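Local coordinates for protein porphyranase B (PDB 3JUU) that hydrolyses the sulfated red-algal polysaccharide porphyran, cutting between beta-D-galactopyranose and alpha-L-galactopyranose-6-sulfate to release mostly disaccharides, at residues Trp54-Phe62 against Val241-Val250; Lys118-Asn129 against Thr141-Gln152. All coordinates share one frame; numbering follows the deposited sequence.

Contact 1. Residues Trp54-Phe62 against Val241-Val250; sequences WIGRAPGLF and VVETYDWNPV. With GOL (glycerol), chain H.
Bends at chi3 of R57 (-51°) and chi2 of E243 help bring the two groups together: R57 runs out with CG anti to the backbone N (chi1 179°), while E243 places CG between its backbone N and carbonyl carbon. Guanidinium and carboxylate end nearly coplanar, 11° apart. R57 NH1 forms a salt bridge to E243 OE1 at 2.8 Å, using the anti lone pair of that oxygen, and gives a second bond to the backbone O of T244 at 2.9 Å. The two bonds lie in the guanidinium plane and fix its rotation. A glycerol, probably from the crystallisation liquor, bridges the pair: its O3 accepts from R57 NH2 and donates to E243 OE1 at 2.7 Å, and its O1 donates to E243 OE2. The W54 ring brings its edge to E243, CH2 lying 3.5 Å from OE1, and CZ2 of the same ring lies over the rim of one guanidinium face. Behind this polar group F62 CZ packs on V241 CG1 at 3.5 Å, with E243 CB at the ring edge. Near the cis peptide bond between A58 and P59, T244 OG1 takes a weak bond from G60 N and lies 3.3 Å from P59 CD. One water links R57 O to T244 N; two more join A58 O to D246 OD1. W54, R57 and E243 are assigned as substrate-binding residues, and glycerol bound among them is consistent with a sugar subsite in the cleft of a GH16 jelly-roll enzyme.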
loop_
_atom_site.group_PDB
_atom_site.type_symbol
_atom_site.label_atom_id
_atom_site.label_comp_id
_atom_site.label_asym_id
_atom_site.label_seq_id
_atom_site.Cartn_x
_atom_site.Cartn_y
_atom_site.Cartn_z
ATOM N N TRP A 54 -6.742 5.026 -11.865
ATOM C CA TRP A 54 -7.701 5.083 -10.756
ATOM C C TRP A 54 -7.747 6.498 -10.162
ATOM O O TRP A 54 -6.771 6.971 -9.586
ATOM C CB TRP A 54 -7.329 4.012 -9.734
ATOM C CG TRP A 54 -8.317 3.875 -8.599
ATOM C CD1 TRP A 54 -9.670 4.125 -8.652
ATOM C CD2 TRP A 54 -8.012 3.451 -7.246
ATOM N NE1 TRP A 54 -10.215 3.867 -7.371
ATOM C CE2 TRP A 54 -9.202 3.482 -6.513
ATOM C CE3 TRP A 54 -6.823 3.046 -6.591
ATOM C CZ2 TRP A 54 -9.254 3.100 -5.153
ATOM C CZ3 TRP A 54 -6.868 2.680 -5.286
ATOM C CH2 TRP A 54 -8.064 2.685 -4.562
ATOM N N ILE A 55 -8.875 7.185 -10.333
ATOM C CA ILE A 55 -8.954 8.559 -9.814
ATOM C C ILE A 55 -9.309 8.633 -8.321
ATOM O O ILE A 55 -9.203 9.710 -7.732
ATOM C CB ILE A 55 -10.007 9.409 -10.651
ATOM C CG1 ILE A 55 -11.422 8.968 -10.326
ATOM C CG2 ILE A 55 -9.609 9.313 -12.170
ATOM C CD1 ILE A 55 -12.488 9.898 -10.964
ATOM N N GLY A 56 -9.706 7.507 -7.717
ATOM C CA GLY A 56 -10.211 7.493 -6.356
ATOM C C GLY A 56 -11.542 6.835 -6.221
ATOM O O GLY A 56 -12.381 6.876 -7.174
ATOM N N ARG A 57 -11.765 6.168 -5.094
ATOM C CA ARG A 57 -13.087 5.613 -4.841
ATOM C C ARG A 57 -13.937 6.745 -4.274
ATOM O O ARG A 57 -13.561 7.353 -3.254
ATOM C CB ARG A 57 -13.016 4.460 -3.836
ATOM C CG ARG A 57 -14.364 3.812 -3.466
ATOM C CD ARG A 57 -14.159 2.590 -2.537
ATOM N NE ARG A 57 -13.160 1.601 -3.048
ATOM C CZ ARG A 57 -11.910 1.458 -2.633
ATOM N NH1 ARG A 57 -11.353 2.237 -1.675
ATOM N NH2 ARG A 57 -11.148 0.505 -3.175
ATOM N N ALA A 58 -15.116 6.985 -4.858
ATOM C CA ALA A 58 -15.874 8.124 -4.291
ATOM C C ALA A 58 -16.224 7.823 -2.811
ATOM O O ALA A 58 -16.569 6.711 -2.446
ATOM C CB ALA A 58 -17.151 8.410 -5.122
ATOM N N PRO A 59 -16.184 8.822 -1.936
ATOM C CA PRO A 59 -16.091 10.260 -2.229
ATOM C C PRO A 59 -14.663 10.843 -2.064
ATOM O O PRO A 59 -14.542 12.071 -1.957
ATOM C CB PRO A 59 -17.041 10.859 -1.178
ATOM C CG PRO A 59 -16.744 9.985 0.096
ATOM C CD PRO A 59 -16.466 8.549 -0.491
ATOM N N GLY A 60 -13.615 10.001 -2.050
ATOM C CA GLY A 60 -12.218 10.503 -1.866
ATOM C C GLY A 60 -11.450 10.572 -3.223
ATOM O O GLY A 60 -11.199 9.506 -3.876
ATOM N N LEU A 61 -11.086 11.791 -3.639
ATOM C CA LEU A 61 -10.486 11.989 -4.941
ATOM C C LEU A 61 -8.988 12.121 -4.696
ATOM O O LEU A 61 -8.536 12.934 -3.844
ATOM C CB LEU A 61 -11.100 13.273 -5.602
ATOM C CG LEU A 61 -10.596 13.630 -7.027
ATOM C CD1 LEU A 61 -11.212 12.604 -7.979
ATOM C CD2 LEU A 61 -11.099 15.094 -7.404
ATOM N N PHE A 62 -8.166 11.378 -5.485
ATOM C CA PHE A 62 -6.716 11.490 -5.312
ATOM C C PHE A 62 -6.185 12.798 -5.921
ATOM O O PHE A 62 -6.412 13.041 -7.124
ATOM C CB PHE A 62 -6.026 10.338 -6.092
ATOM C CG PHE A 62 -6.457 8.954 -5.602
ATOM C CD1 PHE A 62 -6.667 8.772 -4.231
ATOM C CD2 PHE A 62 -6.543 7.866 -6.472
ATOM C CE1 PHE A 62 -7.037 7.454 -3.699
ATOM C CE2 PHE A 62 -6.886 6.569 -5.992
ATOM C CZ PHE A 62 -7.122 6.387 -4.585
ATOM N N VAL A 241 -1.248 4.731 -1.025
ATOM C CA VAL A 241 -2.546 5.328 -1.394
ATOM C C VAL A 241 -3.280 5.664 -0.130
ATOM O O VAL A 241 -3.286 4.887 0.864
ATOM C CB VAL A 241 -3.384 4.363 -2.303
ATOM C CG1 VAL A 241 -4.877 4.847 -2.456
ATOM C CG2 VAL A 241 -2.676 4.205 -3.702
ATOM N N VAL A 242 -3.987 6.786 -0.185
ATOM C CA VAL A 242 -4.793 7.242 0.956
ATOM C C VAL A 242 -6.163 7.498 0.325
ATOM O O VAL A 242 -6.291 8.361 -0.564
ATOM C CB VAL A 242 -4.193 8.578 1.545
ATOM C CG1 VAL A 242 -5.244 9.235 2.536
ATOM C CG2 VAL A 242 -2.856 8.283 2.283
ATOM N N GLU A 243 -7.176 6.726 0.723
ATOM C CA GLU A 243 -8.444 6.676 -0.054
ATOM C C GLU A 243 -9.626 6.675 0.922
ATOM O O GLU A 243 -9.416 6.537 2.145
ATOM C CB GLU A 243 -8.489 5.361 -0.833
ATOM C CG GLU A 243 -8.842 4.164 0.033
ATOM C CD GLU A 243 -8.035 2.941 -0.375
ATOM O OE1 GLU A 243 -8.603 2.110 -1.128
ATOM O OE2 GLU A 243 -6.869 2.813 0.063
ATOM N N THR A 244 -10.855 6.707 0.405
ATOM C CA THR A 244 -12.013 6.349 1.279
ATOM C C THR A 244 -12.390 4.880 0.937
ATOM O O THR A 244 -12.404 4.474 -0.236
ATOM C CB THR A 244 -13.213 7.301 0.977
ATOM O OG1 THR A 244 -13.351 7.364 -0.460
ATOM C CG2 THR A 244 -12.901 8.765 1.516
ATOM N N TYR A 245 -12.676 4.116 1.969
ATOM C CA TYR A 245 -13.278 2.794 1.816
ATOM C C TYR A 245 -14.796 2.891 2.046
ATOM O O TYR A 245 -15.234 3.587 2.929
ATOM C CB TYR A 245 -12.761 1.929 2.971
ATOM C CG TYR A 245 -11.326 1.533 2.865
ATOM C CD1 TYR A 245 -10.847 0.829 1.783
ATOM C CD2 TYR A 245 -10.454 1.780 3.960
ATOM C CE1 TYR A 245 -9.491 0.336 1.751
ATOM C CE2 TYR A 245 -9.164 1.287 3.933
ATOM C CZ TYR A 245 -8.682 0.614 2.824
ATOM O OH TYR A 245 -7.371 0.155 2.874
ATOM N N ASP A 246 -15.592 2.173 1.250
ATOM C CA ASP A 246 -17.055 2.207 1.438
ATOM C C ASP A 246 -17.474 1.763 2.807
ATOM O O ASP A 246 -18.531 2.197 3.325
ATOM C CB ASP A 246 -17.689 1.254 0.407
ATOM C CG ASP A 246 -17.707 1.862 -1.015
ATOM O OD1 ASP A 246 -17.286 3.037 -1.248
ATOM O OD2 ASP A 246 -18.100 1.134 -1.905
ATOM N N TRP A 247 -16.666 0.891 3.444
ATOM C CA TRP A 247 -17.097 0.320 4.706
ATOM C C TRP A 247 -16.678 1.166 5.892
ATOM O O TRP A 247 -16.991 0.807 7.036
ATOM C CB TRP A 247 -16.543 -1.135 4.852
ATOM C CG TRP A 247 -15.116 -1.233 4.444
ATOM C CD1 TRP A 247 -14.634 -1.573 3.227
ATOM C CD2 TRP A 247 -13.965 -1.026 5.289
ATOM N NE1 TRP A 247 -13.273 -1.582 3.245
ATOM C CE2 TRP A 247 -12.830 -1.277 4.497
ATOM C CE3 TRP A 247 -13.810 -0.641 6.602
ATOM C CZ2 TRP A 247 -11.525 -1.150 4.976
ATOM C CZ3 TRP A 247 -12.478 -0.507 7.108
ATOM C CH2 TRP A 247 -11.378 -0.769 6.287
ATOM N N ASN A 248 -15.950 2.273 5.619
ATOM C CA ASN A 248 -15.576 3.202 6.680
ATOM C C ASN A 248 -16.033 4.628 6.259
ATOM O O ASN A 248 -15.229 5.432 5.717
ATOM C CB ASN A 248 -14.047 3.145 6.934
ATOM C CG ASN A 248 -13.684 3.535 8.370
ATOM O OD1 ASN A 248 -12.823 4.406 8.572
ATOM N ND2 ASN A 248 -14.403 2.953 9.380
ATOM N N PRO A 249 -17.307 4.936 6.502
ATOM C CA PRO A 249 -17.890 6.137 5.947
ATOM C C PRO A 249 -17.467 7.455 6.627
ATOM O O PRO A 249 -16.728 7.461 7.617
ATOM C CB PRO A 249 -19.434 5.921 6.155
ATOM C CG PRO A 249 -19.529 4.901 7.278
ATOM C CD PRO A 249 -18.311 4.070 7.170
ATOM N N VAL A 250 -17.978 8.548 6.073
ATOM C CA VAL A 250 -17.518 9.868 6.511
ATOM C C VAL A 250 -18.159 10.149 7.900
ATOM O O VAL A 250 -19.353 9.893 8.089
ATOM C CB VAL A 250 -18.093 10.934 5.528
ATOM C CG1 VAL A 250 -17.624 12.381 5.999
ATOM C CG2 VAL A 250 -17.583 10.689 4.074
HETATM C C1 GOL H . -5.713 -0.124 -0.956
HETATM O O1 GOL H . -5.542 1.163 -1.604
HETATM C C2 GOL H . -6.277 -1.154 -1.977
HETATM O O2 GOL H . -6.656 -2.409 -1.411
HETATM C C3 GOL H . -7.354 -0.695 -2.908
HETATM O O3 GOL H . -8.488 -0.411 -2.075
HETATM O O HOH W 1 -10.994 7.158 -2.414
HETATM O O HOH W 2 -15.908 5.194 -0.224
HETATM O O HOH W 3 -17.685 4.382 -3.557
#

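Contact 2. Residues Lys118-Asn129 against Thr141-Gln152; sequences KTFMSSTFWLIN and TTELDIQESVGQ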
loop_
_atom_site.group_PDB
_atom_site.type_symbol
_atom_site.label_atom_id
_atom_site.label_comp_id
_atom_site.label_asym_id
_atom_site.label_seq_id
_atom_site.Cartn_x
_atom_site.Cartn_y
_atom_site.Cartn_z
ATOM N N LYS A 118 -4.483 9.709 11.156
ATOM C CA LYS A 118 -5.468 9.490 12.220
ATOM C C LYS A 118 -6.919 9.871 11.786
ATOM O O LYS A 118 -7.720 10.425 12.573
ATOM C CB LYS A 118 -5.028 10.378 13.395
ATOM C CG LYS A 118 -5.732 10.010 14.683
ATOM C CD LYS A 118 -5.058 10.888 15.851
ATOM C CE LYS A 118 -5.771 10.541 17.141
ATOM N NZ LYS A 118 -5.284 11.348 18.282
ATOM N N THR A 119 -7.265 9.581 10.542
ATOM C CA THR A 119 -8.591 9.915 9.982
ATOM C C THR A 119 -9.324 8.650 9.501
ATOM O O THR A 119 -8.792 7.520 9.550
ATOM C CB THR A 119 -8.543 10.867 8.738
ATOM O OG1 THR A 119 -8.231 10.121 7.543
ATOM C CG2 THR A 119 -7.479 11.977 8.921
ATOM N N PHE A 120 -10.559 8.836 9.096
ATOM C CA PHE A 120 -11.326 7.678 8.571
ATOM C C PHE A 120 -10.830 7.148 7.218
ATOM O O PHE A 120 -11.334 6.065 6.768
ATOM C CB PHE A 120 -12.828 8.098 8.452
ATOM C CG PHE A 120 -13.136 8.983 7.248
ATOM C CD1 PHE A 120 -13.822 8.445 6.135
ATOM C CD2 PHE A 120 -12.822 10.349 7.246
ATOM C CE1 PHE A 120 -14.118 9.204 5.003
ATOM C CE2 PHE A 120 -13.154 11.154 6.150
ATOM C CZ PHE A 120 -13.788 10.594 4.986
ATOM N N MET A 121 -9.910 7.876 6.556
ATOM C CA MET A 121 -9.325 7.487 5.255
ATOM C C MET A 121 -8.107 6.579 5.478
ATOM O O MET A 121 -7.615 6.474 6.555
ATOM C CB MET A 121 -8.944 8.750 4.428
ATOM C CG MET A 121 -10.247 9.473 4.079
ATOM S SD MET A 121 -10.017 11.016 3.134
ATOM C CE MET A 121 -9.216 10.478 1.559
ATOM N N SER A 122 -7.776 5.808 4.453
ATOM C CA SER A 122 -6.796 4.746 4.589
ATOM C C SER A 122 -5.345 5.230 4.635
ATOM O O SER A 122 -5.011 6.428 4.307
ATOM C CB SER A 122 -6.993 3.794 3.382
ATOM O OG SER A 122 -6.400 4.374 2.205
ATOM N N SER A 123 -4.464 4.319 5.059
ATOM C CA SER A 123 -3.016 4.466 4.852
ATOM C C SER A 123 -2.490 3.103 4.391
ATOM O O SER A 123 -2.722 2.142 5.109
ATOM C CB SER A 123 -2.354 4.778 6.183
ATOM O OG SER A 123 -2.779 6.046 6.661
ATOM N N THR A 124 -1.930 3.010 3.169
ATOM C CA THR A 124 -1.736 1.701 2.568
ATOM C C THR A 124 -0.388 1.583 1.899
ATOM O O THR A 124 0.257 2.618 1.497
ATOM C CB THR A 124 -2.835 1.396 1.516
ATOM O OG1 THR A 124 -2.682 2.265 0.373
ATOM C CG2 THR A 124 -4.293 1.581 2.111
ATOM N N PHE A 125 0.021 0.338 1.710
ATOM C CA PHE A 125 1.270 0.062 0.996
ATOM C C PHE A 125 1.047 -1.322 0.350
ATOM O O PHE A 125 0.697 -2.278 1.102
ATOM C CB PHE A 125 2.387 -0.069 2.036
ATOM C CG PHE A 125 3.745 -0.383 1.440
ATOM C CD1 PHE A 125 4.255 0.356 0.338
ATOM C CD2 PHE A 125 4.539 -1.443 1.958
ATOM C CE1 PHE A 125 5.533 0.049 -0.194
ATOM C CE2 PHE A 125 5.829 -1.741 1.439
ATOM C CZ PHE A 125 6.318 -1.045 0.351
ATOM N N TRP A 126 1.161 -1.408 -0.980
ATOM C CA TRP A 126 0.697 -2.618 -1.707
ATOM C C TRP A 126 1.301 -2.719 -3.094
ATOM O O TRP A 126 1.984 -1.751 -3.550
ATOM C CB TRP A 126 -0.841 -2.770 -1.700
ATOM C CG TRP A 126 -1.664 -1.528 -2.152
ATOM C CD1 TRP A 126 -1.781 -0.354 -1.444
ATOM C CD2 TRP A 126 -2.408 -1.358 -3.364
ATOM N NE1 TRP A 126 -2.622 0.514 -2.146
ATOM C CE2 TRP A 126 -3.020 -0.077 -3.309
ATOM C CE3 TRP A 126 -2.699 -2.210 -4.464
ATOM C CZ2 TRP A 126 -3.810 0.465 -4.361
ATOM C CZ3 TRP A 126 -3.533 -1.720 -5.506
ATOM C CH2 TRP A 126 -4.109 -0.370 -5.438
ATOM N N LEU A 127 1.038 -3.860 -3.751
ATOM C CA LEU A 127 1.565 -4.140 -5.099
ATOM C C LEU A 127 0.386 -4.579 -5.902
ATOM O O LEU A 127 -0.487 -5.300 -5.375
ATOM C CB LEU A 127 2.558 -5.372 -5.020
ATOM C CG LEU A 127 3.930 -4.955 -4.424
ATOM C CD1 LEU A 127 4.715 -6.120 -3.737
ATOM C CD2 LEU A 127 4.768 -4.368 -5.568
ATOM N N ILE A 128 0.337 -4.228 -7.185
ATOM C CA ILE A 128 -0.701 -4.797 -8.049
ATOM C C ILE A 128 -0.076 -4.939 -9.437
ATOM O O ILE A 128 0.802 -4.180 -9.799
ATOM C CB ILE A 128 -2.040 -3.917 -7.977
ATOM C CG1 ILE A 128 -3.212 -4.598 -8.684
ATOM C CG2 ILE A 128 -1.769 -2.487 -8.593
ATOM C CD1 ILE A 128 -4.534 -3.980 -8.473
ATOM N N ASN A 129 -0.573 -5.877 -10.240
ATOM C CA ASN A 129 -0.157 -5.941 -11.620
ATOM C C ASN A 129 -1.028 -4.954 -12.421
ATOM O O ASN A 129 -1.932 -4.286 -11.861
ATOM C CB ASN A 129 -0.257 -7.394 -12.142
ATOM C CG ASN A 129 -1.689 -7.830 -12.431
ATOM O OD1 ASN A 129 -2.663 -7.432 -11.734
ATOM N ND2 ASN A 129 -1.855 -8.637 -13.522
ATOM N N THR A 141 -5.985 -10.101 -12.541
ATOM C CA THR A 141 -5.427 -9.222 -11.520
ATOM C C THR A 141 -4.820 -10.037 -10.405
ATOM O O THR A 141 -5.444 -11.006 -9.935
ATOM C CB THR A 141 -6.551 -8.369 -10.934
ATOM O OG1 THR A 141 -7.046 -7.560 -12.013
ATOM C CG2 THR A 141 -5.994 -7.426 -9.821
ATOM N N THR A 142 -3.676 -9.584 -9.922
ATOM C CA THR A 142 -3.060 -10.139 -8.746
ATOM C C THR A 142 -2.742 -8.871 -7.931
ATOM O O THR A 142 -2.155 -7.935 -8.407
ATOM C CB THR A 142 -1.715 -10.911 -9.044
ATOM O OG1 THR A 142 -0.765 -10.042 -9.703
ATOM C CG2 THR A 142 -1.935 -12.113 -9.893
ATOM N N GLU A 143 -3.210 -8.846 -6.684
ATOM C CA GLU A 143 -2.955 -7.700 -5.789
ATOM C C GLU A 143 -2.391 -8.259 -4.512
ATOM O O GLU A 143 -2.964 -9.181 -3.939
ATOM C CB GLU A 143 -4.308 -6.981 -5.509
ATOM C CG GLU A 143 -4.135 -5.797 -4.496
ATOM C CD GLU A 143 -5.503 -5.138 -4.208
ATOM O OE1 GLU A 143 -6.513 -5.410 -4.918
ATOM O OE2 GLU A 143 -5.562 -4.364 -3.224
ATOM N N LEU A 144 -1.280 -7.662 -4.059
ATOM C CA LEU A 144 -0.582 -8.082 -2.824
ATOM C C LEU A 144 -0.578 -6.844 -1.866
ATOM O O LEU A 144 0.165 -5.899 -2.030
ATOM C CB LEU A 144 0.867 -8.545 -3.209
ATOM C CG LEU A 144 1.633 -9.424 -2.175
ATOM C CD1 LEU A 144 3.036 -9.717 -2.679
ATOM C CD2 LEU A 144 1.667 -8.766 -0.767
ATOM N N ASP A 145 -1.464 -6.875 -0.875
ATOM C CA ASP A 145 -1.573 -5.785 0.133
ATOM C C ASP A 145 -0.666 -6.033 1.328
ATOM O O ASP A 145 -0.807 -7.039 2.047
ATOM C CB ASP A 145 -3.045 -5.696 0.576
ATOM C CG ASP A 145 -3.959 -5.474 -0.620
ATOM O OD1 ASP A 145 -3.771 -4.442 -1.326
ATOM O OD2 ASP A 145 -4.795 -6.351 -0.901
ATOM N N ILE A 146 0.260 -5.105 1.554
ATOM C CA ILE A 146 1.250 -5.333 2.559
ATOM C C ILE A 146 0.711 -4.761 3.855
ATOM O O ILE A 146 0.707 -5.427 4.924
ATOM C CB ILE A 146 2.619 -4.725 2.143
ATOM C CG1 ILE A 146 3.021 -5.293 0.831
ATOM C CG2 ILE A 146 3.695 -4.900 3.296
ATOM C CD1 ILE A 146 4.008 -4.497 0.128
ATOM N N GLN A 147 0.202 -3.501 3.799
ATOM C CA GLN A 147 -0.502 -2.980 4.947
ATOM C C GLN A 147 -1.679 -2.121 4.461
ATOM O O GLN A 147 -1.531 -1.295 3.539
ATOM C CB GLN A 147 0.442 -2.135 5.855
ATOM C CG GLN A 147 -0.194 -1.230 6.897
ATOM C CD GLN A 147 -0.981 -1.976 7.988
ATOM O OE1 GLN A 147 -1.553 -3.038 7.713
ATOM N NE2 GLN A 147 -1.013 -1.435 9.232
ATOM N N GLU A 148 -2.838 -2.315 5.067
ATOM C CA GLU A 148 -3.959 -1.373 4.879
ATOM C C GLU A 148 -4.433 -1.025 6.276
ATOM O O GLU A 148 -4.548 -1.888 7.141
ATOM C CB GLU A 148 -5.125 -1.983 4.092
ATOM C CG GLU A 148 -4.764 -2.269 2.643
ATOM C CD GLU A 148 -5.889 -2.901 1.901
ATOM O OE1 GLU A 148 -6.814 -2.114 1.533
ATOM O OE2 GLU A 148 -5.827 -4.156 1.707
ATOM N N SER A 149 -4.629 0.264 6.511
ATOM C CA SER A 149 -5.001 0.736 7.854
ATOM C C SER A 149 -6.006 1.857 7.670
ATOM O O SER A 149 -6.091 2.428 6.572
ATOM C CB SER A 149 -3.707 1.275 8.589
ATOM O OG SER A 149 -4.115 1.603 9.940
ATOM N N VAL A 150 -6.784 2.134 8.719
ATOM C CA VAL A 150 -7.411 3.475 8.859
ATOM C C VAL A 150 -7.043 4.014 10.247
ATOM O O VAL A 150 -6.634 3.230 11.157
ATOM C CB VAL A 150 -8.987 3.415 8.710
ATOM C CG1 VAL A 150 -9.386 2.918 7.320
ATOM C CG2 VAL A 150 -9.700 2.575 9.855
ATOM N N GLY A 151 -7.255 5.316 10.453
ATOM C CA GLY A 151 -6.905 5.922 11.733
ATOM C C GLY A 151 -8.137 6.102 12.623
ATOM O O GLY A 151 -7.966 6.308 13.827
ATOM N N GLN A 152 -9.361 6.109 12.063
ATOM C CA GLN A 152 -10.565 6.399 12.841
ATOM C C GLN A 152 -11.639 5.468 12.336
ATOM O O GLN A 152 -11.973 5.502 11.159
ATOM C CB GLN A 152 -11.023 7.895 12.620
ATOM C CG GLN A 152 -12.320 8.160 13.402
ATOM C CD GLN A 152 -12.796 9.633 13.257
ATOM O OE1 GLN A 152 -11.995 10.504 12.946
ATOM N NE2 GLN A 152 -14.083 9.882 13.459
HETATM O O HOH W 4 -11.612 11.183 10.247
HETATM O O HOH W 5 -4.648 -5.900 -12.939
#
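The W126 indole meets E143 and D145 obliquely, its plane 42° and 51° from their carboxylates. E143 OE2 approaches CE3 of W126 at 3.8 Å, and D145 OD1 lies 3.4 Å from W126 CB, at the root of the ring. T124 OG1 and I128 CD1 lie at the ring edge; T124 OG1, bonded mainly to V241 O, takes a weak bond from W126 NE1. The F120 ring carries M121 CG over the centre of one face and a water at its edge, which bridges F120 N to Q152 OE1. Opposite W126, on the other sheet face, the F125 ring receives I146 CD1 obliquely, 3.6 Å from CE2, and L127 and L144 run side by side. The register of the antiparallel ladder shifts by one at a classic beta bulge: F125 O accepts in its carbonyl plane from both I146 N (2.9 Å) and Q147 N (3.0 Å). E143 and E148, on opposite sides of the bulge, thus project from the same face as W126; they are assigned as nucleophile and proton donor. At the far end N129 OD1 accepts from T142 N at 3.0 Å, the donor above the carbonyl plane, while N129 ND2 binds R140 O. Strand 122-128 is flanked on its other edge by strand 237-242, and strand 141-150 by strand 166-174, while I146 and L144 pack on strand 202-210 across the sandwich.

In the fold
Contacts 1 and 2 have centres 11 Å apart and share a sheet, strand 237-242 of contact 1 running beside strand 122-128 of contact 2. Two side-chain links, both probable hydrogen bonds, join them: E243 OE2 to S122 OG at 2.7 Å, and Y245 OH to E148 OE1 at 2.7 Å. The second ties the loop of contact 1 to the assigned proton donor. R57 and E143, the assigned nucleophile, are about 7 Å apart at their nearest side-chain atoms, and the glycerol held in contact 1 also bonds E143 OE2. Contact 2 thus probably supplies the catalytic pair, and contact 1 residues that bind substrate beside it in one active-site cleft.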